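Local coordinates for Peptide/nickel transport system substrate-binding protein (Listeria monocytogenes serotype 1/2a, PDB 5KZT) that probably captures peptides outside the cell and hands them to a membrane transporter, and is seen here with a peptide bound, at residues A23-A28 and K204-V209; T286-K291 and I367-T372; T309-G314 and P493-S498. All coordinates share one frame; numbering follows the deposited sequence. Where two conformers were deposited one is given.

Contact 1 of 3, residues A23-A28 and K204-V209; sequences ALIPSA and KKWTYV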
ATOM      1  N   ALA A  23      10.178   3.620   8.861  1.00 19.32           N
ATOM      2  CA  ALA A  23      10.137   2.228   9.268  1.00 18.86           C
ATOM      3  C   ALA A  23      11.192   1.437   8.536  1.00 18.47           C
ATOM      4  O   ALA A  23      11.573   1.794   7.415  1.00 17.85           O
ATOM      5  CB  ALA A  23       8.769   1.637   8.977  1.00 18.69           C
ATOM      6  N   LEU A  24      11.637   0.359   9.181  1.00 18.59           N
ATOM      7  CA  LEU A  24      12.508  -0.646   8.565  1.00 18.81           C
ATOM      8  C   LEU A  24      11.737  -1.305   7.413  1.00 18.08           C
ATOM      9  O   LEU A  24      10.507  -1.410   7.471  1.00 17.57           O
ATOM     10  CB  LEU A  24      12.906  -1.705   9.592  1.00 19.80           C
ATOM     11  CG  LEU A  24      14.080  -1.391  10.522  1.00 21.01           C
ATOM     12  CD1 LEU A  24      13.853  -0.138  11.336  1.00 21.56           C
ATOM     13  CD2 LEU A  24      14.292  -2.584  11.438  1.00 22.16           C
ATOM     14  N   ILE A  25      12.462  -1.749   6.395  1.00 17.70           N
ATOM     15  CA  ILE A  25      11.843  -2.400   5.236  1.00 17.41           C
ATOM     16  C   ILE A  25      11.230  -3.747   5.619  1.00 17.34           C
ATOM     17  O   ILE A  25      11.948  -4.622   6.086  1.00 17.79           O
ATOM     18  CB  ILE A  25      12.875  -2.630   4.111  1.00 17.32           C
ATOM     19  CG1 ILE A  25      13.432  -1.298   3.610  1.00 17.49           C
ATOM     20  CG2 ILE A  25      12.258  -3.408   2.950  1.00 16.84           C
ATOM     21  CD1 ILE A  25      14.700  -1.463   2.789  1.00 17.83           C
ATOM     22  N   PRO A  26       9.905  -3.933   5.413  1.00 17.58           N
ATOM     23  CA  PRO A  26       9.315  -5.228   5.759  1.00 17.81           C
ATOM     24  C   PRO A  26       9.645  -6.328   4.763  1.00 18.01           C
ATOM     25  O   PRO A  26       9.849  -7.485   5.176  1.00 17.92           O
ATOM     26  CB  PRO A  26       7.800  -4.936   5.780  1.00 17.66           C
ATOM     27  CG  PRO A  26       7.732  -3.463   6.013  1.00 17.61           C
ATOM     28  CD  PRO A  26       8.837  -2.963   5.139  1.00 17.20           C
ATOM     29  N   SER A  27       9.717  -5.965   3.483  1.00 17.42           N
ATOM     30  CA  SER A  27      10.033  -6.917   2.413  1.00 17.87           C
ATOM     31  C   SER A  27      10.556  -6.162   1.224  1.00 17.55           C
ATOM     32  O   SER A  27      10.046  -5.094   0.903  1.00 17.04           O
ATOM     33  CB  SER A  27       8.779  -7.685   1.987  1.00 17.85           C
ATOM     34  OG  SER A  27       9.014  -8.497   0.846  1.00 17.94           O
ATOM     35  N   ALA A  28      11.554  -6.735   0.552  1.00 17.72           N
ATOM     36  CA  ALA A  28      11.974  -6.220  -0.739  1.00 17.56           C
ATOM     37  C   ALA A  28      11.867  -7.292  -1.816  1.00 17.52           C
ATOM     38  O   ALA A  28      12.531  -7.206  -2.838  1.00 18.40           O
ATOM     39  CB  ALA A  28      13.387  -5.677  -0.655  1.00 18.33           C
ATOM     40  N   LYS A 204      18.879   0.128   9.650  1.00 23.36           N
ATOM     41  CA  LYS A 204      18.167   1.400   9.576  1.00 23.85           C
ATOM     42  C   LYS A 204      18.662   2.349   8.488  1.00 23.46           C
ATOM     43  O   LYS A 204      18.270   3.519   8.472  1.00 23.24           O
ATOM     44  CB  LYS A 204      18.238   2.087  10.933  1.00 25.35           C
ATOM     45  CG  LYS A 204      17.668   1.241  12.057  1.00 27.25           C
ATOM     46  CD  LYS A 204      17.440   2.059  13.312  1.00 28.82           C
ATOM     47  CE  LYS A 204      18.739   2.630  13.861  1.00 30.46           C
ATOM     48  NZ  LYS A 204      18.482   3.480  15.075  1.00 31.77           N
ATOM     49  N   LYS A 205      19.502   1.841   7.581  1.00 23.86           N
ATOM     50  CA  LYS A 205      20.023   2.596   6.460  1.00 23.77           C
ATOM     51  C   LYS A 205      20.048   1.718   5.223  1.00 23.23           C
ATOM     52  O   LYS A 205      20.151   0.488   5.308  1.00 23.82           O
ATOM     53  CB  LYS A 205      21.428   3.121   6.783  1.00 25.51           C
ATOM     54  CG  LYS A 205      21.385   4.111   7.922  1.00 26.60           C
ATOM     55  CD  LYS A 205      22.676   4.861   8.193  1.00 28.69           C
ATOM     56  CE  LYS A 205      22.567   5.551   9.545  1.00 29.46           C
ATOM     57  NZ  LYS A 205      23.066   6.930   9.483  1.00 30.56           N
ATOM     58  N   TRP A 206      19.890   2.351   4.079  1.00 21.53           N
ATOM     59  CA  TRP A 206      20.104   1.703   2.806  1.00 20.88           C
ATOM     60  C   TRP A 206      20.345   2.777   1.764  1.00 20.34           C
ATOM     61  O   TRP A 206      20.112   3.968   2.022  1.00 19.63           O
ATOM     62  CB  TRP A 206      18.925   0.803   2.412  1.00 20.13           C
ATOM     63  CG  TRP A 206      17.579   1.457   2.414  1.00 19.01           C
ATOM     64  CD1 TRP A 206      16.978   2.082   1.369  1.00 18.30           C
ATOM     65  CD2 TRP A 206      16.641   1.517   3.507  1.00 18.69           C
ATOM     66  NE1 TRP A 206      15.743   2.538   1.736  1.00 17.68           N
ATOM     67  CE2 TRP A 206      15.506   2.201   3.038  1.00 17.96           C
ATOM     68  CE3 TRP A 206      16.652   1.048   4.822  1.00 19.22           C
ATOM     69  CZ2 TRP A 206      14.382   2.441   3.840  1.00 17.89           C
ATOM     70  CZ3 TRP A 206      15.537   1.277   5.624  1.00 19.11           C
ATOM     71  CH2 TRP A 206      14.417   1.979   5.130  1.00 18.51           C
ATOM     72  N   THR A 207      20.805   2.337   0.591  1.00 20.33           N
ATOM     73  CA  THR A 207      21.341   3.221  -0.434  1.00 20.40           C
ATOM     74  C   THR A 207      20.883   2.798  -1.823  1.00 20.05           C
ATOM     75  O   THR A 207      20.848   1.612  -2.128  1.00 19.99           O
ATOM     76  CB  THR A 207      22.882   3.188  -0.413  1.00 21.45           C
ATOM     77  OG1 THR A 207      23.326   3.302   0.931  1.00 21.65           O
ATOM     78  CG2 THR A 207      23.482   4.311  -1.226  1.00 21.81           C
ATOM     79  N   TYR A 208      20.536   3.781  -2.653  1.00 19.39           N
ATOM     80  CA  TYR A 208      20.268   3.556  -4.058  1.00 19.36           C
ATOM     81  C   TYR A 208      21.457   4.103  -4.793  1.00 20.22           C
ATOM     82  O   TYR A 208      21.887   5.224  -4.502  1.00 19.84           O
ATOM     83  CB  TYR A 208      19.014   4.303  -4.503  1.00 18.66           C
ATOM     84  CG  TYR A 208      17.736   3.857  -3.820  1.00 17.93           C
ATOM     85  CD1 TYR A 208      17.106   2.669  -4.187  1.00 17.55           C
ATOM     86  CD2 TYR A 208      17.143   4.624  -2.810  1.00 17.61           C
ATOM     87  CE1 TYR A 208      15.947   2.257  -3.577  1.00 17.08           C
ATOM     88  CE2 TYR A 208      15.964   4.212  -2.201  1.00 17.13           C
ATOM     89  CZ  TYR A 208      15.372   3.028  -2.607  1.00 16.86           C
ATOM     90  OH  TYR A 208      14.220   2.633  -2.008  1.00 17.29           O
ATOM     91  N   VAL A 209      22.000   3.335  -5.735  1.00 20.68           N
ATOM     92  CA  VAL A 209      23.090   3.836  -6.566  1.00 21.98           C
ATOM     93  C   VAL A 209      22.676   3.679  -8.011  1.00 21.86           C
ATOM     94  O   VAL A 209      22.095   2.661  -8.380  1.00 20.92           O
ATOM     95  CB  VAL A 209      24.427   3.111  -6.293  1.00 23.42           C
ATOM     96  CG1 VAL A 209      25.539   3.739  -7.115  1.00 24.95           C
ATOM     97  CG2 VAL A 209      24.803   3.225  -4.819  1.00 23.62           C
TER

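Contact 2 of 3, residues T286-K291 and I367-T372; sequences TVFANK and ITVEFT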
ATOM      1  N   THR A 286     -13.343 -13.175  19.189  1.00 22.63           N
ATOM      2  CA  THR A 286     -13.022 -12.059  20.076  1.00 22.14           C
ATOM      3  C   THR A 286     -14.323 -11.300  20.349  1.00 21.95           C
ATOM      4  O   THR A 286     -15.360 -11.580  19.749  1.00 21.67           O
ATOM      5  CB  THR A 286     -12.047 -11.070  19.421  1.00 21.12           C
ATOM      6  OG1 THR A 286     -12.710 -10.412  18.344  1.00 20.03           O
ATOM      7  CG2 THR A 286     -10.786 -11.772  18.903  1.00 21.28           C
ATOM      8  N   VAL A 287     -14.260 -10.298  21.214  1.00 22.15           N
ATOM      9  CA  VAL A 287     -15.437  -9.430  21.444  1.00 22.24           C
ATOM     10  C   VAL A 287     -15.932  -8.705  20.181  1.00 21.38           C
ATOM     11  O   VAL A 287     -17.115  -8.331  20.099  1.00 21.45           O
ATOM     12  CB  VAL A 287     -15.195  -8.379  22.555  1.00 22.60           C
ATOM     13  CG1 VAL A 287     -14.967  -9.072  23.899  1.00 23.31           C
ATOM     14  CG2 VAL A 287     -14.053  -7.414  22.204  1.00 22.27           C
ATOM     15  N   PHE A 288     -15.040  -8.504  19.206  1.00 20.11           N
ATOM     16  CA  PHE A 288     -15.407  -7.832  17.974  1.00 19.49           C
ATOM     17  C   PHE A 288     -16.145  -8.742  17.003  1.00 19.37           C
ATOM     18  O   PHE A 288     -16.533  -8.291  15.942  1.00 18.77           O
ATOM     19  CB  PHE A 288     -14.181  -7.201  17.315  1.00 18.83           C
ATOM     20  CG  PHE A 288     -13.550  -6.121  18.132  1.00 19.01           C
ATOM     21  CD1 PHE A 288     -14.275  -5.000  18.484  1.00 19.26           C
ATOM     22  CD2 PHE A 288     -12.211  -6.195  18.504  1.00 19.20           C
ATOM     23  CE1 PHE A 288     -13.699  -3.997  19.232  1.00 19.56           C
ATOM     24  CE2 PHE A 288     -11.627  -5.190  19.252  1.00 19.48           C
ATOM     25  CZ  PHE A 288     -12.370  -4.078  19.609  1.00 19.61           C
ATOM     26  N   ALA A 289     -16.331 -10.020  17.351  1.00 20.13           N
ATOM     27  CA  ALA A 289     -17.312 -10.855  16.672  1.00 20.68           C
ATOM     28  C   ALA A 289     -18.743 -10.315  16.885  1.00 21.59           C
ATOM     29  O   ALA A 289     -19.627 -10.596  16.094  1.00 21.88           O
ATOM     30  CB  ALA A 289     -17.197 -12.305  17.139  1.00 21.40           C
ATOM     31  N   ASN A 290     -18.946  -9.532  17.948  1.00 22.31           N
ATOM     32  CA  ASN A 290     -20.212  -8.836  18.220  1.00 22.88           C
ATOM     33  C   ASN A 290     -20.257  -7.485  17.515  1.00 22.63           C
ATOM     34  O   ASN A 290     -19.427  -6.619  17.790  1.00 21.85           O
ATOM     35  CB  ASN A 290     -20.382  -8.631  19.722  1.00 23.58           C
ATOM     36  CG  ASN A 290     -21.713  -7.994  20.076  1.00 24.27           C
ATOM     37  OD1 ASN A 290     -21.910  -6.804  19.853  1.00 24.16           O
ATOM     38  ND2 ASN A 290     -22.626  -8.779  20.617  1.00 25.19           N
ATOM     39  N   LYS A 291     -21.255  -7.306  16.647  1.00 23.24           N
ATOM     40  CA  LYS A 291     -21.383  -6.110  15.819  1.00 23.61           C
ATOM     41  C   LYS A 291     -21.620  -4.872  16.645  1.00 24.01           C
ATOM     42  O   LYS A 291     -21.118  -3.797  16.307  1.00 23.41           O
ATOM     43  CB  LYS A 291     -22.557  -6.243  14.859  1.00 24.94           C
ATOM     44  CG  LYS A 291     -22.516  -5.260  13.692  1.00 25.23           C
ATOM     45  CD  LYS A 291     -23.854  -4.644  13.354  1.00 26.86           C
ATOM     46  CE  LYS A 291     -24.928  -5.653  13.009  1.00 27.81           C
ATOM     47  NZ  LYS A 291     -24.942  -5.980  11.557  1.00 28.33           N
ATOM     48  N   ILE A 367     -14.699  -4.981  29.450  1.00 32.66           N
ATOM     49  CA  ILE A 367     -13.964  -5.600  28.334  1.00 31.11           C
ATOM     50  C   ILE A 367     -12.580  -4.962  28.317  1.00 29.99           C
ATOM     51  O   ILE A 367     -12.473  -3.737  28.451  1.00 28.69           O
ATOM     52  CB  ILE A 367     -14.679  -5.359  26.976  1.00 30.13           C
ATOM     53  CG1 ILE A 367     -15.887  -6.293  26.820  1.00 31.35           C
ATOM     54  CG2 ILE A 367     -13.730  -5.559  25.789  1.00 29.13           C
ATOM     55  CD1 ILE A 367     -16.828  -5.937  25.682  1.00 30.87           C
ATOM     56  N   THR A 368     -11.538  -5.793  28.183  1.00 30.42           N
ATOM     57  CA  THR A 368     -10.167  -5.340  27.845  1.00 29.41           C
ATOM     58  C   THR A 368      -9.836  -5.761  26.430  1.00 28.14           C
ATOM     59  O   THR A 368     -10.044  -6.912  26.071  1.00 28.32           O
ATOM     60  CB  THR A 368      -9.106  -5.951  28.786  1.00 31.12           C
ATOM     61  OG1 THR A 368      -9.409  -5.587  30.136  1.00 32.92           O
ATOM     62  CG2 THR A 368      -7.690  -5.445  28.448  1.00 30.62           C
ATOM     63  N   VAL A 369      -9.333  -4.831  25.623  1.00 26.47           N
ATOM     64  CA  VAL A 369      -8.815  -5.157  24.305  1.00 25.63           C
ATOM     65  C   VAL A 369      -7.526  -4.407  24.061  1.00 25.08           C
ATOM     66  O   VAL A 369      -7.325  -3.320  24.601  1.00 24.79           O
ATOM     67  CB  VAL A 369      -9.821  -4.852  23.164  1.00 25.08           C
ATOM     68  CG1 VAL A 369     -10.921  -5.907  23.137  1.00 26.17           C
ATOM     69  CG2 VAL A 369     -10.386  -3.437  23.263  1.00 24.58           C
ATOM     70  N   GLU A 370      -6.668  -4.993  23.218  1.00 24.66           N
ATOM     71  CA  GLU A 370      -5.372  -4.421  22.875  1.00 24.32           C
ATOM     72  C   GLU A 370      -5.447  -3.762  21.494  1.00 22.44           C
ATOM     73  O   GLU A 370      -5.887  -4.393  20.530  1.00 21.74           O
ATOM     74  CB  GLU A 370      -4.318  -5.529  22.955  1.00 26.22           C
ATOM     75  CG  GLU A 370      -3.027  -5.404  22.150  1.00 26.85           C
ATOM     76  CD  GLU A 370      -2.416  -6.799  21.926  1.00 28.77           C
ATOM     77  OE1 GLU A 370      -2.572  -7.426  20.803  1.00 28.50           O
ATOM     78  OE2 GLU A 370      -1.819  -7.287  22.915  1.00 30.23           O
ATOM     79  N   PHE A 371      -5.027  -2.496  21.425  1.00 20.97           N
ATOM     80  CA  PHE A 371      -5.005  -1.733  20.189  1.00 20.06           C
ATOM     81  C   PHE A 371      -3.580  -1.754  19.619  1.00 19.54           C
ATOM     82  O   PHE A 371      -2.643  -1.291  20.284  1.00 19.22           O
ATOM     83  CB  PHE A 371      -5.448  -0.297  20.467  1.00 20.10           C
ATOM     84  CG  PHE A 371      -5.605   0.531  19.231  1.00 19.80           C
ATOM     85  CD1 PHE A 371      -6.531   0.180  18.258  1.00 19.66           C
ATOM     86  CD2 PHE A 371      -4.817   1.655  19.024  1.00 19.77           C
ATOM     87  CE1 PHE A 371      -6.673   0.940  17.099  1.00 19.76           C
ATOM     88  CE2 PHE A 371      -4.946   2.414  17.865  1.00 19.46           C
ATOM     89  CZ  PHE A 371      -5.880   2.060  16.901  1.00 19.39           C
ATOM     90  N   THR A 372      -3.416  -2.278  18.404  1.00 19.24           N
ATOM     91  CA  THR A 372      -2.107  -2.281  17.747  1.00 19.46           C
ATOM     92  C   THR A 372      -1.913  -1.115  16.760  1.00 19.15           C
ATOM     93  O   THR A 372      -2.746  -0.874  15.888  1.00 18.83           O
ATOM     94  CB  THR A 372      -1.831  -3.611  17.034  1.00 20.16           C
ATOM     95  OG1 THR A 372      -1.824  -4.669  17.991  1.00 21.03           O
ATOM     96  CG2 THR A 372      -0.473  -3.603  16.351  1.00 20.62           C
TER

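Contact 3 of 3, residues T309-G314 and P493-S498; sequences TVLKNG and PLYQRS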
ATOM      1  N   THR A 309      -5.621  17.339  16.105  1.00 26.73           N
ATOM      2  CA  THR A 309      -4.756  17.225  17.276  1.00 27.59           C
ATOM      3  C   THR A 309      -3.539  16.371  16.983  1.00 26.69           C
ATOM      4  O   THR A 309      -2.414  16.784  17.239  1.00 27.62           O
ATOM      5  CB  THR A 309      -5.540  16.597  18.455  1.00 28.29           C
ATOM      6  OG1 THR A 309      -6.707  17.393  18.698  1.00 29.39           O
ATOM      7  CG2 THR A 309      -4.687  16.510  19.735  1.00 29.03           C
ATOM      8  N   VAL A 310      -3.765  15.175  16.462  1.00 25.28           N
ATOM      9  CA  VAL A 310      -2.678  14.215  16.248  1.00 24.56           C
ATOM     10  C   VAL A 310      -1.907  14.448  14.947  1.00 23.85           C
ATOM     11  O   VAL A 310      -0.689  14.338  14.945  1.00 24.40           O
ATOM     12  CB  VAL A 310      -3.209  12.767  16.308  1.00 24.05           C
ATOM     13  CG1 VAL A 310      -2.127  11.752  15.932  1.00 23.57           C
ATOM     14  CG2 VAL A 310      -3.783  12.488  17.692  1.00 24.55           C
ATOM     15  N   LEU A 311      -2.604  14.756  13.860  1.00 23.13           N
ATOM     16  CA  LEU A 311      -1.982  14.837  12.531  1.00 22.78           C
ATOM     17  C   LEU A 311      -1.522  16.242  12.133  1.00 23.22           C
ATOM     18  O   LEU A 311      -0.340  16.465  11.896  1.00 23.09           O
ATOM     19  CB  LEU A 311      -2.938  14.272  11.480  1.00 22.01           C
ATOM     20  CG  LEU A 311      -3.247  12.778  11.673  1.00 21.60           C
ATOM     21  CD1 LEU A 311      -4.258  12.313  10.649  1.00 21.05           C
ATOM     22  CD2 LEU A 311      -1.998  11.914  11.589  1.00 21.61           C
ATOM     23  N   LYS A 312      -2.461  17.176  12.058  1.00 23.50           N
ATOM     24  CA  LYS A 312      -2.161  18.588  11.772  1.00 24.29           C
ATOM     25  C   LYS A 312      -1.322  18.778  10.510  1.00 24.21           C
ATOM     26  O   LYS A 312      -0.412  19.618  10.486  1.00 24.47           O
ATOM     27  CB  LYS A 312      -1.446  19.242  12.966  1.00 25.45           C
ATOM     28  CG  LYS A 312      -2.268  19.297  14.249  1.00 26.22           C
ATOM     29  CD  LYS A 312      -1.594  20.232  15.250  1.00 27.85           C
ATOM     30  CE  LYS A 312      -2.436  20.422  16.492  1.00 28.72           C
ATOM     31  NZ  LYS A 312      -1.714  21.163  17.556  1.00 30.33           N
ATOM     32  N   ASN A 313      -1.620  18.002   9.472  1.00 23.12           N
ATOM     33  CA  ASN A 313      -0.734  17.901   8.319  1.00 23.45           C
ATOM     34  C   ASN A 313      -1.484  17.923   7.001  1.00 23.69           C
ATOM     35  O   ASN A 313      -0.950  17.491   5.981  1.00 23.56           O
ATOM     36  CB  ASN A 313       0.115  16.616   8.433  1.00 22.95           C
ATOM     37  CG  ASN A 313      -0.719  15.348   8.410  1.00 21.87           C
ATOM     38  OD1 ASN A 313      -1.925  15.386   8.200  1.00 21.03           O
ATOM     39  ND2 ASN A 313      -0.072  14.206   8.636  1.00 21.53           N
ATOM     40  N   GLY A 314      -2.718  18.423   7.023  1.00 23.90           N
ATOM     41  CA  GLY A 314      -3.604  18.352   5.866  1.00 23.96           C
ATOM     42  C   GLY A 314      -4.524  17.145   5.834  1.00 23.07           C
ATOM     43  O   GLY A 314      -5.434  17.088   4.996  1.00 23.43           O
ATOM     44  N   PRO A 493     -13.270   3.631   8.912  1.00 17.55           N
ATOM     45  CA  PRO A 493     -12.437   4.720   8.399  1.00 17.58           C
ATOM     46  C   PRO A 493     -12.260   5.851   9.425  1.00 18.42           C
ATOM     47  O   PRO A 493     -13.224   6.253  10.072  1.00 18.92           O
ATOM     48  CB  PRO A 493     -13.197   5.183   7.172  1.00 17.61           C
ATOM     49  CG  PRO A 493     -13.849   3.921   6.683  1.00 17.49           C
ATOM     50  CD  PRO A 493     -14.297   3.232   7.936  1.00 17.53           C
ATOM     51  N   LEU A 494     -11.026   6.333   9.559  0.70 18.35           N
ATOM     52  CA  LEU A 494     -10.701   7.369  10.527  0.70 19.33           C
ATOM     53  C   LEU A 494     -10.286   8.639   9.810  0.70 19.39           C
ATOM     54  O   LEU A 494     -10.857   9.689  10.075  0.70 20.16           O
ATOM     55  CB  LEU A 494      -9.594   6.897  11.475  0.70 19.60           C
ATOM     56  CG  LEU A 494      -9.990   6.893  12.951  0.70 20.80           C
ATOM     57  CD1 LEU A 494      -8.992   6.131  13.797  0.70 20.77           C
ATOM     58  CD2 LEU A 494     -10.164   8.326  13.457  0.70 21.75           C
ATOM     59  N   TYR A 495      -9.300   8.540   8.916  1.00 18.84           N
ATOM     60  CA  TYR A 495      -8.833   9.697   8.138  1.00 19.22           C
ATOM     61  C   TYR A 495      -8.325   9.382   6.747  1.00 18.95           C
ATOM     62  O   TYR A 495      -7.909   8.258   6.451  1.00 17.82           O
ATOM     63  CB  TYR A 495      -7.771  10.472   8.924  1.00 19.58           C
ATOM     64  CG  TYR A 495      -6.425   9.779   9.164  1.00 19.30           C
ATOM     65  CD1 TYR A 495      -6.201   9.004  10.301  1.00 19.68           C
ATOM     66  CD2 TYR A 495      -5.363   9.956   8.288  1.00 19.25           C
ATOM     67  CE1 TYR A 495      -4.973   8.415  10.543  1.00 19.64           C
ATOM     68  CE2 TYR A 495      -4.130   9.373   8.525  1.00 19.16           C
ATOM     69  CZ  TYR A 495      -3.934   8.602   9.646  1.00 19.62           C
ATOM     70  OH  TYR A 495      -2.699   8.009   9.876  1.00 20.20           O
ATOM     71  N   GLN A 496      -8.373  10.411   5.905  1.00 19.33           N
ATOM     72  CA  GLN A 496      -7.814  10.381   4.567  1.00 20.00           C
ATOM     73  C   GLN A 496      -6.457  11.044   4.699  1.00 19.87           C
ATOM     74  O   GLN A 496      -6.371  12.202   5.144  1.00 19.76           O
ATOM     75  CB  GLN A 496      -8.677  11.182   3.602  1.00 21.41           C
ATOM     76  CG  GLN A 496     -10.138  10.780   3.590  1.00 23.06           C
ATOM     77  CD  GLN A 496     -10.956  11.664   2.676  1.00 24.95           C
ATOM     78  OE1 GLN A 496     -10.712  11.682   1.462  1.00 26.18           O
ATOM     79  NE2 GLN A 496     -11.901  12.438   3.246  1.00 25.92           N
ATOM     80  N   ARG A 497      -5.403  10.339   4.323  1.00 19.64           N
ATOM     81  CA  ARG A 497      -4.058  10.759   4.705  1.00 20.49           C
ATOM     82  C   ARG A 497      -3.447  11.792   3.766  1.00 20.11           C
ATOM     83  O   ARG A 497      -3.469  11.630   2.547  1.00 19.63           O
ATOM     84  CB  ARG A 497      -3.143   9.545   4.786  1.00 22.03           C
ATOM     85  CG  ARG A 497      -1.896   9.744   5.629  1.00 23.72           C
ATOM     86  CD  ARG A 497      -0.631   9.735   4.825  1.00 25.12           C
ATOM     87  NE  ARG A 497      -0.155   8.420   4.415  1.00 26.17           N
ATOM     88  CZ  ARG A 497       0.675   7.613   5.106  1.00 27.95           C
ATOM     89  NH1 ARG A 497       1.027   6.449   4.581  1.00 27.78           N
ATOM     90  NH2 ARG A 497       1.137   7.917   6.317  1.00 28.97           N
ATOM     91  N   SER A 498      -2.927  12.860   4.360  1.00 20.39           N
ATOM     92  CA  SER A 498      -1.914  13.708   3.723  1.00 20.83           C
ATOM     93  C   SER A 498      -0.663  13.672   4.593  1.00 20.76           C
ATOM     94  O   SER A 498      -0.738  13.320   5.774  1.00 20.79           O
ATOM     95  CB  SER A 498      -2.413  15.145   3.544  1.00 21.85           C
ATOM     96  OG  SER A 498      -3.339  15.244   2.470  1.00 22.18           O
TER
HETATM   97  O   HOH W   1      -5.931  14.337   3.161  1.00 22.99           O

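Contact 1 of 3, residues A23-A28 and K204-V209
With its indole placed between its own backbone N and carbonyl carbon (chi1 54°), Trp206 faces Ile25, whose CG1 and extended CD1 (chi2 164°) reach out to meet the ring. The contact joins the loop leaving strand 16-21 to strand 205-210; these two strands belong to one mixed four-stranded sheet of this family 5 solute-binding protein, with strand 224-229 between them. Ile25 meets the indole as a CH-pi contact: its CD1 stands 3.6 Å from the centroid of the six-membered ring and only 12° off the ring normal. CG1 lies beside it over the same face, toward the CH2 end, 3.7 Å from Trp206 CH2. The ethyl arm of isoleucine is long and apolar enough to lie flat over the indole, while Val41 of helix 36-45 and Trp199 also touch Ile25. Toward the solvent side Leu24 crosses Lys204, with CD1 of Leu24 4.1 Å from CG of Lys204. The lysine offers its aliphatic stem here, then bends so that its amino end leads away and remains with solvent. Ala23 is small and turns its methyl group from the strand. Its carbonyl is buried without a hydrogen-bonding partner in the model, and Ala23 O comes to the indole edge, in the ring plane, 3.7 Å from Trp206 CH2.

Contact 2 of 3, residues T286-K291 and I367-T372
The short 3-10 turn that leads into helix 291-299 lays Val287 and Phe288 against Ile367 and Val369 at the start of strand 367-374. Val287 carries most of the contact, using both branches. Its CG2 reaches Val369 CG1 at 3.6 Å and also touches Ile367 CG2 at 4.0 Å, whereas its CG1 lies alongside the longer arm of Ile367, 4.1 Å from Ile367 CD1. That division follows from chi1 of -64°, which sets CG1 beside the backbone N of Val287 and CG2 between that N and the carbonyl carbon. The same CG2 sits over the centre of the neighbouring Phe288 ring, 4.2 Å above its plane. Phe288 adds its own touch at CE2, 4.0 Å from Val369 CG1, an oblique approach. Strand 367-374 runs parallel to its neighbours 397-404 and 420-425 in a mixed sheet, and helix 377-393 joins it to 397-404 as a beta-alpha-beta crossover. Beta-branched residues suit such an extended strand, and here Ile367 and Val369, two apart, present the same side to the turn. Phe277, Phe420, Ile293 and Ile297 are further apolar neighbours of the large Phe288 ring. Polar groups of the turn help to hold it. Thr286 forms an ST turn, OG1 accepting from Phe288 N at 3.1 Å through a bent bond of 136° and also bonding Asn278 O, while Ala289 N donates to Thr286 O at 3.0 Å. At the N-cap of helix 291-299, Asn290 takes the Ile293 N-H on its OD1, and its ND2 donates to Glu361 OE1.

Contact 3 of 3, residues T309-G314 and P493-S498
Gly314 and Ser498 bring the two backbones closest, CA to CA 5.4 Å, where the chain leaving helix 303-311 turns alongside strand 491-503. Near its end the helix widens into a pi-type turn, Lys312 takes positive phi, and Gly314 follows with phi 93°, where a CB would press on Asn313 O, so glycine suits the place. The strand, part of a mixed sheet, carries a classic beta bulge in which Leu494 and Tyr495 both face Phe273. Leu311 lays CD1 over the Tyr495 ring as a CH-pi contact, 3.5 Å from the centroid and 10° off the normal. Tyr495 chi1 of 67° sets that ring between backbone N and carbonyl carbon, turned to Leu311. A methyl of branched, apolar leucine can sit on this face, and the phenol OH hydrogen-bonds a basic side chain of the bound peptide. Asn313 brings its amide near Ser498 O, at too poor an angle for a bond; OD1 instead pairs with Ser315 OG, which receives Ser498 N-H. Small Ser498 lets the loop come close, its CB 3.7 Å from Gly314 C. A water donates to Gln496 O at 2.9 Å and weakly to Gly314 O at 3.3 Å, and is hydrogen-bonded to Ser498 OG at 2.8 Å.

Contacts 2 and 3 reach one and the same mixed sheet, through strands 367-374 and 491-503, with their nearest atoms about 6 Å apart and centres 24 Å apart; their segments alternate along the chain. Contact 1 closes before either opens and reaches a different sheet through strand 205-210, its centre 34 Å from that of contact 2 and 26 Å from that of contact 3. Two links run between the regions: helix 406-414, which follows strand 397-404 of the larger sheet, touches Ala23 and Leu24, and Gln36 of helix 36-45 accepts a weak hydrogen bond from Arg497. Contact 3 meets the bound peptide directly, through Tyr495, Arg497 and Leu311.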